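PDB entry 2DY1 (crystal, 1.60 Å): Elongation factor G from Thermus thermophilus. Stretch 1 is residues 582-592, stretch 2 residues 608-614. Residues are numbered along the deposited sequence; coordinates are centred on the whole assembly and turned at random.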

# COMPACT_ATOMS: atom_id res chain seq x y z
N ALA A 582 17.72 -7.89 -9.40
CA ALA A 582 17.43 -9.11 -10.14
C ALA A 582 18.43 -10.23 -9.88
O ALA A 582 19.59 -9.98 -9.55
CB ALA A 582 17.37 -8.82 -11.63
N PRO A 583 17.98 -11.49 -10.02
CA PRO A 583 18.83 -12.66 -9.81
C PRO A 583 20.07 -12.52 -10.68
O PRO A 583 20.00 -11.94 -11.77
CB PRO A 583 17.94 -13.81 -10.25
CG PRO A 583 16.57 -13.32 -9.90
CD PRO A 583 16.61 -11.90 -10.39
N GLN A 584 21.19 -13.05 -10.22
CA GLN A 584 22.42 -12.95 -10.99
C GLN A 584 22.31 -13.58 -12.38
O GLN A 584 22.78 -13.01 -13.36
CB GLN A 584 23.59 -13.56 -10.20
CG GLN A 584 23.44 -15.03 -9.84
CD GLN A 584 24.48 -15.89 -10.52
OE1 GLN A 584 24.38 -16.20 -11.71
NE2 GLN A 584 25.51 -16.27 -9.77
N GLU A 585 21.67 -14.75 -12.47
CA GLU A 585 21.53 -15.42 -13.76
C GLU A 585 20.55 -14.68 -14.68
O GLU A 585 20.54 -14.91 -15.89
CB GLU A 585 21.08 -16.88 -13.57
CG GLU A 585 22.06 -17.74 -12.76
CD GLU A 585 22.02 -19.23 -13.11
OE1 GLU A 585 22.38 -19.58 -14.26
OE2 GLU A 585 21.64 -20.04 -12.24
N ARG A 586 19.76 -13.77 -14.11
CA ARG A 586 18.80 -12.99 -14.89
C ARG A 586 19.30 -11.59 -15.25
O ARG A 586 18.66 -10.87 -16.02
CB ARG A 586 17.46 -12.85 -14.14
CG ARG A 586 16.42 -13.93 -14.45
CD ARG A 586 16.85 -14.81 -15.63
NE ARG A 586 16.00 -14.66 -16.81
CZ ARG A 586 14.77 -15.13 -16.92
NH1 ARG A 586 14.08 -14.95 -18.04
NH2 ARG A 586 14.22 -15.80 -15.91
N VAL A 587 20.44 -11.20 -14.68
CA VAL A 587 21.02 -9.89 -14.94
C VAL A 587 21.24 -9.61 -16.43
O VAL A 587 20.97 -8.51 -16.91
CB VAL A 587 22.37 -9.73 -14.22
CG1 VAL A 587 23.08 -8.47 -14.69
CG2 VAL A 587 22.14 -9.68 -12.71
N GLY A 588 21.73 -10.61 -17.15
CA GLY A 588 21.97 -10.45 -18.57
C GLY A 588 20.74 -10.04 -19.37
O GLY A 588 20.82 -9.19 -20.27
N ASP A 589 19.60 -10.64 -19.05
CA ASP A 589 18.35 -10.32 -19.74
C ASP A 589 17.90 -8.91 -19.37
O ASP A 589 17.40 -8.16 -20.21
CB ASP A 589 17.26 -11.32 -19.37
CG ASP A 589 17.59 -12.73 -19.83
OD1 ASP A 589 17.83 -12.91 -21.04
OD2 ASP A 589 17.60 -13.64 -18.98
N VAL A 590 18.08 -8.55 -18.10
CA VAL A 590 17.71 -7.23 -17.62
C VAL A 590 18.51 -6.18 -18.37
O VAL A 590 17.93 -5.26 -18.97
CB VAL A 590 17.99 -7.10 -16.10
CG1 VAL A 590 17.86 -5.65 -15.66
CG2 VAL A 590 17.01 -7.97 -15.32
N LEU A 591 19.83 -6.31 -18.36
CA LEU A 591 20.69 -5.36 -19.05
C LEU A 591 20.36 -5.36 -20.54
O LEU A 591 20.18 -4.30 -21.14
CB LEU A 591 22.17 -5.71 -18.86
CG LEU A 591 22.71 -5.68 -17.42
CD1 LEU A 591 24.22 -5.90 -17.46
CD2 LEU A 591 22.38 -4.35 -16.77
N SER A 592 20.29 -6.55 -21.13
CA SER A 592 19.97 -6.67 -22.55
C SER A 592 18.72 -5.86 -22.88
O SER A 592 18.70 -5.10 -23.84
CB SER A 592 19.74 -8.14 -22.92
OG SER A 592 19.21 -8.25 -24.23
N GLY A 608 23.85 -10.77 -2.32
CA GLY A 608 23.71 -12.21 -2.35
C GLY A 608 23.82 -12.61 -3.80
O GLY A 608 24.63 -12.04 -4.54
N ALA A 609 23.01 -13.57 -4.24
CA ALA A 609 23.05 -13.99 -5.63
C ALA A 609 22.29 -12.97 -6.46
O ALA A 609 22.14 -13.11 -7.67
CB ALA A 609 22.43 -15.35 -5.78
N LEU A 610 21.79 -11.94 -5.78
CA LEU A 610 21.05 -10.87 -6.42
C LEU A 610 22.01 -9.72 -6.68
O LEU A 610 23.05 -9.61 -6.03
CB LEU A 610 19.91 -10.38 -5.52
CG LEU A 610 18.68 -11.28 -5.37
CD1 LEU A 610 17.75 -10.72 -4.30
CD2 LEU A 610 17.96 -11.39 -6.70
N SER A 611 21.66 -8.86 -7.63
CA SER A 611 22.49 -7.71 -7.95
C SER A 611 21.59 -6.52 -8.22
O SER A 611 20.50 -6.66 -8.77
CB SER A 611 23.36 -8.00 -9.18
OG SER A 611 22.58 -8.09 -10.35
N VAL A 612 22.04 -5.34 -7.80
CA VAL A 612 21.28 -4.11 -8.00
C VAL A 612 21.85 -3.36 -9.20
O VAL A 612 23.02 -2.99 -9.21
CB VAL A 612 21.35 -3.19 -6.76
CG1 VAL A 612 20.49 -1.95 -6.97
CG2 VAL A 612 20.91 -3.95 -5.52
N VAL A 613 21.01 -3.14 -10.21
CA VAL A 613 21.44 -2.42 -11.40
C VAL A 613 20.92 -0.99 -11.36
O VAL A 613 19.72 -0.76 -11.24
CB VAL A 613 20.92 -3.10 -12.69
CG1 VAL A 613 21.37 -2.31 -13.91
CG2 VAL A 613 21.43 -4.53 -12.77
N HIS A 614 21.83 -0.02 -11.44
CA HIS A 614 21.48 1.40 -11.42
C HIS A 614 21.57 1.93 -12.84
O HIS A 614 22.60 1.76 -13.50
CB HIS A 614 22.44 2.19 -10.54
CG HIS A 614 22.39 1.83 -9.10
ND1 HIS A 614 21.34 2.19 -8.28
CD2 HIS A 614 23.26 1.15 -8.31
CE1 HIS A 614 21.57 1.75 -7.05
NE2 HIS A 614 22.73 1.12 -7.04

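Two stretches of one chain of elongation factor G meet as a short antiparallel pairing, the end of one strand (A582-P583) against the start of another (L610-H614), with the helix farther along stretch 1 packing near the second strand. Stretch 2 opens at G608, whose positive phi suits glycine and which makes no contact here. A609 acts through its backbone: its O accepts a hydrogen bond from Q584 N (2.7 Å, N-H...O angle 130°), joining the two stretches just beyond the strand pairing, while A609 CB lies 4.2 Å from Q584 CG. L610 faces P583 in a non-hydrogen-bonded pair, their CA atoms 4.4 Å apart. The CB of L610 points sideways, but the end of its side chain comes nearer, placing CD2 4.0 Å from P583 CD in an apolar contact. L610 CA also approaches A582 O (3.6 Å) in a CA-H...O contact. S611 and A582 form the hydrogen-bonded pair: A582 N donates to S611 O (3.1 Å) and S611 N to A582 O (3.0 Å), with N-H...O angles of 166° and 155°. S611 OG is buried without a polar partner. V612 points away, as alternation along a strand predicts. V613 points back toward stretch 1, where its CG1 meets L591 CD2 (3.7 Å), an apolar contact between strand and helix. H614 lies out of reach.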